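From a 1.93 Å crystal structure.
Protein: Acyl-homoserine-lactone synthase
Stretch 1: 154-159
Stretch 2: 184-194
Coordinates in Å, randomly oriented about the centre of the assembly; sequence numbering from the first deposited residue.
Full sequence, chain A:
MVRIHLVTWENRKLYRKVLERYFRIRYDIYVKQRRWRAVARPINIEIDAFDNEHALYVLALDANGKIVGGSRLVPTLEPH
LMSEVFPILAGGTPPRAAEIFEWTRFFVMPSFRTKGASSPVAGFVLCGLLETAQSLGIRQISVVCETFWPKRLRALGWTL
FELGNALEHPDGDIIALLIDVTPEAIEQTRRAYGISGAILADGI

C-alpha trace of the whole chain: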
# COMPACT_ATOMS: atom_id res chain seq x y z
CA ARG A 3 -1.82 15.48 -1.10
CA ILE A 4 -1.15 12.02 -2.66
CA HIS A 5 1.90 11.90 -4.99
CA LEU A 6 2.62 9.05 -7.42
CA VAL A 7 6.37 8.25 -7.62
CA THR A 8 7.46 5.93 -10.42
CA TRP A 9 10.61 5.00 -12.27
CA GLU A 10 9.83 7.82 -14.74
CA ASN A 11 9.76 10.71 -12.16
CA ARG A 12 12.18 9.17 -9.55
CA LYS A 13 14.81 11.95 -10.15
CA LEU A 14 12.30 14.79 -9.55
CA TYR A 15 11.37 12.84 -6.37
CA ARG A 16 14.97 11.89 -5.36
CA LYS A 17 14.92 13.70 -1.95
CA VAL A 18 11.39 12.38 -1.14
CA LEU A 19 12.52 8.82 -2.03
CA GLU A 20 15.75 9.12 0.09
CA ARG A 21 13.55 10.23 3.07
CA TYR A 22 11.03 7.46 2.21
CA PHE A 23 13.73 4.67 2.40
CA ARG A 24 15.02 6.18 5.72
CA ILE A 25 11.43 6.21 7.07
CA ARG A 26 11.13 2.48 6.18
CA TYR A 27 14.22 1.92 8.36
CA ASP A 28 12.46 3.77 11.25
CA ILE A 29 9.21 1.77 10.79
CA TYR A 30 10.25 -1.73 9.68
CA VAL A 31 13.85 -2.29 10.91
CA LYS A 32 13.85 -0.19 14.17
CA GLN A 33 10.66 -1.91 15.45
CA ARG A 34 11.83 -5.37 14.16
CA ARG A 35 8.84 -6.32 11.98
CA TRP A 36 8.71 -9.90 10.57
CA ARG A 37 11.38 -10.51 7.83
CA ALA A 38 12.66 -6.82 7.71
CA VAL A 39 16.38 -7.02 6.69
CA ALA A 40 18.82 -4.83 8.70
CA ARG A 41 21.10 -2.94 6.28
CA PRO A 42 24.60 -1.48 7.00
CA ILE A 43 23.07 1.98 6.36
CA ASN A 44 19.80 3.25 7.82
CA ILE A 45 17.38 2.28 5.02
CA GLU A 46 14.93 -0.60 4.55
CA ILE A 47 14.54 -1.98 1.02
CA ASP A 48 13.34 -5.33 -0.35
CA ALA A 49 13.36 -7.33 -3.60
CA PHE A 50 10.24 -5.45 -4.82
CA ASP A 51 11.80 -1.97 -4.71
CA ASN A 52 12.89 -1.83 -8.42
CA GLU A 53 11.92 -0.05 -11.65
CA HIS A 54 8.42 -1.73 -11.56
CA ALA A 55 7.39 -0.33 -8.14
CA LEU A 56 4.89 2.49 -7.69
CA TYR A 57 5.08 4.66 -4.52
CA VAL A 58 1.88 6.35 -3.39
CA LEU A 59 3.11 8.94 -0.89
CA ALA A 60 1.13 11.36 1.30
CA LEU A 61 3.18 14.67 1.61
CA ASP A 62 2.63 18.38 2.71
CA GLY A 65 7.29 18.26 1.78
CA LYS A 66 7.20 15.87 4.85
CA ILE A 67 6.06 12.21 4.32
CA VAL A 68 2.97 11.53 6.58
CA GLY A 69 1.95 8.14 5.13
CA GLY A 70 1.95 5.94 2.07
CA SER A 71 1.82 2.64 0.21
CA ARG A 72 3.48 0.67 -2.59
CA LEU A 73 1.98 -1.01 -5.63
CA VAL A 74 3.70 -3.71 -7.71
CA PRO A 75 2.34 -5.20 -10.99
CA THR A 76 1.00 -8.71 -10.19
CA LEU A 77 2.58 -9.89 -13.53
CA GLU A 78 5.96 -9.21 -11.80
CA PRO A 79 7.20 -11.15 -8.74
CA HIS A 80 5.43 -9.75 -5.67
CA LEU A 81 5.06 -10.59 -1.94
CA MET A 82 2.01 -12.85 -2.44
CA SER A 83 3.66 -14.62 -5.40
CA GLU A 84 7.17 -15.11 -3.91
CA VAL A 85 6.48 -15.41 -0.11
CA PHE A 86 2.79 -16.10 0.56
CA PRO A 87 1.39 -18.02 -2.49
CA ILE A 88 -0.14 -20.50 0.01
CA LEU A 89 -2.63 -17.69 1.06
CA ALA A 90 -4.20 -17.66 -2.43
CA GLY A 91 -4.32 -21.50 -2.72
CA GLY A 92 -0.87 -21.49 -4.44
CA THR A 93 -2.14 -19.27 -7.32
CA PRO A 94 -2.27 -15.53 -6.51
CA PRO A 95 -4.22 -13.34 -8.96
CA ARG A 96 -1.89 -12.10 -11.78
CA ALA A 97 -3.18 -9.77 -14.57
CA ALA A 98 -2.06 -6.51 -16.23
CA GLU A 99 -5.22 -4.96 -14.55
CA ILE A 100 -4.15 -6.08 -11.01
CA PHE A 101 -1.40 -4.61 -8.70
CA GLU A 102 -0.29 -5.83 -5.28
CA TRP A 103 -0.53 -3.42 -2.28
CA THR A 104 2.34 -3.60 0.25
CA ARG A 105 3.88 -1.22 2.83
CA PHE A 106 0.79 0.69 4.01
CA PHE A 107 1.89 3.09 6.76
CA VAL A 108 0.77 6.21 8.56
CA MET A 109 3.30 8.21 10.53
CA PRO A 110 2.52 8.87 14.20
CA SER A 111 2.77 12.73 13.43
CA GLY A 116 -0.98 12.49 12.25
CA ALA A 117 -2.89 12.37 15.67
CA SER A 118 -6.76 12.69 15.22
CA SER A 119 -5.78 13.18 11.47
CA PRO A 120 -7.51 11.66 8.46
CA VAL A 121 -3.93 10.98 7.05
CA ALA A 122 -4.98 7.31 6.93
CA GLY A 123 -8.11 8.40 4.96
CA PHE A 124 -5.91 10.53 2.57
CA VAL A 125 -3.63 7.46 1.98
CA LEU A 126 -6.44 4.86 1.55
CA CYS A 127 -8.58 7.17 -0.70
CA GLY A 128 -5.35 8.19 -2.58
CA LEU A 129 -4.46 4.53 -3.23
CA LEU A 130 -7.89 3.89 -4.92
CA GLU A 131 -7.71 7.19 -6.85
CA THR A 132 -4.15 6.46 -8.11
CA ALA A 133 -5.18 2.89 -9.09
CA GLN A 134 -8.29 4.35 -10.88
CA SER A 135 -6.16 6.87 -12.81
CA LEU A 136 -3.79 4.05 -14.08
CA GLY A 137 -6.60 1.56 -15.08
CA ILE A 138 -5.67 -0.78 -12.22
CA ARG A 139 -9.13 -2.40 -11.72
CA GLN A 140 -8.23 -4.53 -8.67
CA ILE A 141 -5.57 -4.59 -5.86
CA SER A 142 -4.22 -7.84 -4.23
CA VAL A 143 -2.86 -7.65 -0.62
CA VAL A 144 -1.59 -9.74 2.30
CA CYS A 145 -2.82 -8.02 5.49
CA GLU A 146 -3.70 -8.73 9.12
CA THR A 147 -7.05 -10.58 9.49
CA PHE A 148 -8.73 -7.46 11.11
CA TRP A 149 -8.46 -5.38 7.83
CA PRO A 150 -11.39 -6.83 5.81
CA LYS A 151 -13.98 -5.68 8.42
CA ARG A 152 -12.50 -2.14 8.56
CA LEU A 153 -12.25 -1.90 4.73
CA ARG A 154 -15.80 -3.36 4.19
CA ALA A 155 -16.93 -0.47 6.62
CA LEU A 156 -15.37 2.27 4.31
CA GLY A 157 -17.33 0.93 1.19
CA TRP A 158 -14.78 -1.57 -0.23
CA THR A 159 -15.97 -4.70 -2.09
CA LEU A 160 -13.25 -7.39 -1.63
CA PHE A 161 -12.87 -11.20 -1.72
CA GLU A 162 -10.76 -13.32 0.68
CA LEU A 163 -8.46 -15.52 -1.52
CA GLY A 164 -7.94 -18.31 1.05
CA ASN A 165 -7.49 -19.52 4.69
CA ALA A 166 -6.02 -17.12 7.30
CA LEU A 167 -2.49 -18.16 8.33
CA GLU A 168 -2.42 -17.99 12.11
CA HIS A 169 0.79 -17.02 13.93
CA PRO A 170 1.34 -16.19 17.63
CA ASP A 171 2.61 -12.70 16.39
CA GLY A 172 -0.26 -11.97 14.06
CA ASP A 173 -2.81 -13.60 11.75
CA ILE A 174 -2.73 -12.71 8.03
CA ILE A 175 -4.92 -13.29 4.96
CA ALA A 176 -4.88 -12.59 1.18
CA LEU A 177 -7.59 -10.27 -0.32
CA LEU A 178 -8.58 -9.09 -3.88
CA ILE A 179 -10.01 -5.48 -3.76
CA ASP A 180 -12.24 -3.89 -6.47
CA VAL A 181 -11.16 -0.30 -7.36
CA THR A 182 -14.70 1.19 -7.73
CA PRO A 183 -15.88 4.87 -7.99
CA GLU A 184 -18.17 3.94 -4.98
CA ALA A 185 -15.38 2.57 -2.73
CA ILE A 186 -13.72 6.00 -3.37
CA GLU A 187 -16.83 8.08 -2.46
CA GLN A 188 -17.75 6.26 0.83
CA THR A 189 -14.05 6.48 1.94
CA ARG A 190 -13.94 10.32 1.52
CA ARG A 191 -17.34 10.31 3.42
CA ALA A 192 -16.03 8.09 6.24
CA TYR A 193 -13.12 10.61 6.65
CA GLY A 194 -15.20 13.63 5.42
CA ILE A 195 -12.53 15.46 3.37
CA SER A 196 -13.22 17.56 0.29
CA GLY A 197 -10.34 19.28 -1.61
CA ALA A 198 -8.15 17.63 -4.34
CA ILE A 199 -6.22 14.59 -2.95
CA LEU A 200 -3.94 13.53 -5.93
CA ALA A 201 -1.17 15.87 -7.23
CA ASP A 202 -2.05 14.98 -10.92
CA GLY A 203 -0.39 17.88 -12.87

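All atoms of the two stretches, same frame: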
# COMPACT_ATOMS: atom_id res chain seq x y z
N ARG A 154 -14.36 -3.14 4.54
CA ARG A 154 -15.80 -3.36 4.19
C ARG A 154 -16.69 -2.37 4.96
O ARG A 154 -17.82 -2.32 4.58
CB ARG A 154 -16.26 -4.82 4.34
CG ARG A 154 -15.85 -5.66 3.12
CD ARG A 154 -16.61 -6.95 2.88
NE ARG A 154 -16.00 -8.04 3.60
CZ ARG A 154 -15.43 -9.13 3.09
NH1 ARG A 154 -15.37 -9.36 1.80
NH2 ARG A 154 -14.86 -9.99 3.93
N ALA A 155 -16.20 -1.56 5.91
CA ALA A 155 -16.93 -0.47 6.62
C ALA A 155 -16.79 0.87 5.87
O ALA A 155 -17.68 1.74 6.04
CB ALA A 155 -16.47 -0.31 8.05
N LEU A 156 -15.70 1.04 5.11
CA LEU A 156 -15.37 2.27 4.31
C LEU A 156 -16.05 2.26 2.91
O LEU A 156 -15.89 3.29 2.16
CB LEU A 156 -13.85 2.39 4.19
CG LEU A 156 -13.13 3.20 5.28
CD1 LEU A 156 -13.39 2.61 6.64
CD2 LEU A 156 -11.62 3.23 4.99
N GLY A 157 -16.63 1.12 2.48
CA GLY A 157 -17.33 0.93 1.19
C GLY A 157 -16.66 -0.10 0.29
O GLY A 157 -17.17 -0.31 -0.82
N TRP A 158 -15.60 -0.77 0.72
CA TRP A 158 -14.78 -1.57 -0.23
C TRP A 158 -15.43 -2.94 -0.45
O TRP A 158 -15.93 -3.60 0.59
CB TRP A 158 -13.33 -1.72 0.23
CG TRP A 158 -12.59 -0.43 0.36
CD1 TRP A 158 -13.10 0.80 0.63
CD2 TRP A 158 -11.17 -0.29 0.36
NE1 TRP A 158 -12.09 1.71 0.75
CE2 TRP A 158 -10.88 1.07 0.56
CE3 TRP A 158 -10.11 -1.17 0.12
CZ2 TRP A 158 -9.58 1.57 0.56
CZ3 TRP A 158 -8.81 -0.69 0.16
CH2 TRP A 158 -8.56 0.67 0.36
N THR A 159 -15.49 -3.34 -1.75
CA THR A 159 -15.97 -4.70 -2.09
C THR A 159 -14.66 -5.47 -2.32
O THR A 159 -13.71 -4.92 -3.04
CB THR A 159 -17.10 -4.66 -3.15
OG1 THR A 159 -16.50 -5.01 -4.40
CG2 THR A 159 -17.81 -3.32 -3.29
N GLU A 184 -17.24 3.98 -6.15
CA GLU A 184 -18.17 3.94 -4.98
C GLU A 184 -17.28 3.83 -3.76
O GLU A 184 -17.39 4.71 -2.84
CB GLU A 184 -19.24 2.83 -5.05
CG GLU A 184 -18.99 1.67 -6.02
CD GLU A 184 -19.48 1.82 -7.47
OE1 GLU A 184 -18.64 2.08 -8.37
OE2 GLU A 184 -20.68 1.63 -7.70
N ALA A 185 -16.39 2.83 -3.78
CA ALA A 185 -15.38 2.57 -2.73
C ALA A 185 -14.77 3.96 -2.41
O ALA A 185 -14.85 4.48 -1.17
CB ALA A 185 -14.41 1.51 -3.21
N ILE A 186 -14.38 4.67 -3.50
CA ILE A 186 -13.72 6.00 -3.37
C ILE A 186 -14.63 6.96 -2.60
O ILE A 186 -14.15 7.59 -1.63
CB ILE A 186 -13.30 6.52 -4.75
CG1 ILE A 186 -12.11 5.71 -5.28
CG2 ILE A 186 -12.96 8.00 -4.66
CD1 ILE A 186 -12.19 5.40 -6.77
N GLU A 187 -15.90 7.06 -3.00
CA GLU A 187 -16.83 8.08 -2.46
C GLU A 187 -17.03 7.88 -0.94
O GLU A 187 -16.87 8.90 -0.14
CB GLU A 187 -18.18 8.00 -3.18
CG GLU A 187 -18.35 9.14 -4.14
CD GLU A 187 -17.89 10.43 -3.50
OE1 GLU A 187 -16.78 10.97 -4.03
OE2 GLU A 187 -18.62 10.85 -2.43
N GLN A 188 -17.38 6.64 -0.57
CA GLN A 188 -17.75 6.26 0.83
C GLN A 188 -16.52 6.53 1.72
O GLN A 188 -16.67 7.00 2.88
CB GLN A 188 -18.21 4.79 0.85
CG GLN A 188 -19.64 4.55 1.34
CD GLN A 188 -19.96 5.16 2.69
OE1 GLN A 188 -20.49 6.38 2.73
NE2 GLN A 188 -19.78 4.31 3.78
N THR A 189 -15.32 6.35 1.17
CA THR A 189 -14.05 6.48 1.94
C THR A 189 -13.89 7.96 2.37
O THR A 189 -13.80 8.26 3.65
CB THR A 189 -12.83 5.98 1.14
OG1 THR A 189 -12.91 4.51 0.89
CG2 THR A 189 -11.53 6.27 1.88
N ARG A 190 -13.84 8.85 1.34
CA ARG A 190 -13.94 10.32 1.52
C ARG A 190 -15.01 10.70 2.58
O ARG A 190 -14.74 11.74 3.34
CB ARG A 190 -14.28 11.05 0.21
CG ARG A 190 -13.06 11.43 -0.61
CD ARG A 190 -13.38 12.42 -1.73
NE ARG A 190 -12.27 12.47 -2.68
CZ ARG A 190 -11.63 13.57 -3.07
NH1 ARG A 190 -12.00 14.81 -2.67
NH2 ARG A 190 -10.60 13.44 -3.90
N ARG A 191 -16.19 9.97 2.55
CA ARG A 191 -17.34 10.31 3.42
C ARG A 191 -17.01 9.87 4.84
O ARG A 191 -17.29 10.68 5.84
CB ARG A 191 -18.65 9.60 3.06
CG ARG A 191 -19.76 9.89 4.07
CD ARG A 191 -21.06 10.30 3.40
NE ARG A 191 -20.86 11.33 2.38
CZ ARG A 191 -21.11 12.63 2.53
NH1 ARG A 191 -21.54 13.12 3.69
NH2 ARG A 191 -20.90 13.45 1.51
N ALA A 192 -16.38 8.65 4.92
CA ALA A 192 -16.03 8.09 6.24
C ALA A 192 -15.06 9.06 6.93
O ALA A 192 -15.24 9.32 8.22
CB ALA A 192 -15.47 6.71 6.07
N TYR A 193 -14.13 9.65 6.13
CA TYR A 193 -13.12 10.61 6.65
C TYR A 193 -13.49 12.06 6.37
O TYR A 193 -12.64 12.94 6.68
CB TYR A 193 -11.76 10.35 6.01
CG TYR A 193 -11.14 9.08 6.52
CD1 TYR A 193 -10.27 9.11 7.59
CD2 TYR A 193 -11.47 7.86 5.96
CE1 TYR A 193 -9.68 7.94 8.06
CE2 TYR A 193 -10.90 6.69 6.42
CZ TYR A 193 -10.01 6.73 7.48
OH TYR A 193 -9.44 5.57 7.90
N GLY A 194 -14.67 12.28 5.75
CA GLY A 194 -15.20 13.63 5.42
C GLY A 194 -14.09 14.59 5.05
O GLY A 194 -13.85 15.53 5.82

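A loop can pack closely against a helix when its backbone presents no side chain where the CA atoms come closest and its larger side chains lie across the helix beside that point. The contact between residues 154-159 and residues 184-194, mostly helix, in this acyl-homoserine-lactone synthase illustrates the principle on a small scale, burying 359 Å² summed over both sides.

The closest pair of CA atoms is Gly-157 CA and Ala-185 CA, 4.7 Å apart; the CA atoms of Leu-156 and Thr-189, one helical turn further on, are 5.0 Å apart. Such spacing leaves no room for a side chain at Gly-157. An ideal CB there would point toward the helix and stand 2.7 Å from Gln-188 CB, a clash. With phi at 117°, it would also be jammed against the carbonyl oxygen of Leu-156, so local conformation and packing both call for glycine. In its absence, Gln-188 CB fills the hollow, 4.0 Å from Gly-157 CA and 3.1 Å from Leu-156 O.

Leu-156 is the main bump on the loop side, with 94 Å² covered by the second stretch. Its side chain lies beside the last turn, against the methyl of Ala-192 and the ring edge of Tyr-193: Leu-156 CG lies 4.3 Å from Ala-192 CB, and Leu-156 CD2 lies 3.8 Å from Tyr-193 CE2. The leucine thus packs against a methyl group on the helix, while the ring of Tyr-193 borders it just beyond the helix.

Trp-158 lies across the helix to the same side as Leu-156, near Ala-185 and Thr-189. Its CA-to-CB bond points sideways, but the end of the side chain comes nearer the helix. Trp-158 CD1 packs 4.1 Å from Ala-185 CB. At the ring edge, Trp-158 NE1 donates a hydrogen bond to Thr-189 OG1, 2.9 Å long with an angle of 160°. Thr-189 OG1 in turn donates to Ala-185 O at 2.8 Å, so the indole is linked through the hydroxyl to the helix backbone. The Trp-158 to Thr-189 bond is the only hydrogen bond across the contact.

Proximity alone does not make a bond. Leu-156 O sits 3.3 Å from Thr-189 N, but the angle is poor, and Thr-189 N already donates to Ala-185 O at 3.0 Å within the helix. The carbonyl is better read as part of the close-packed surface.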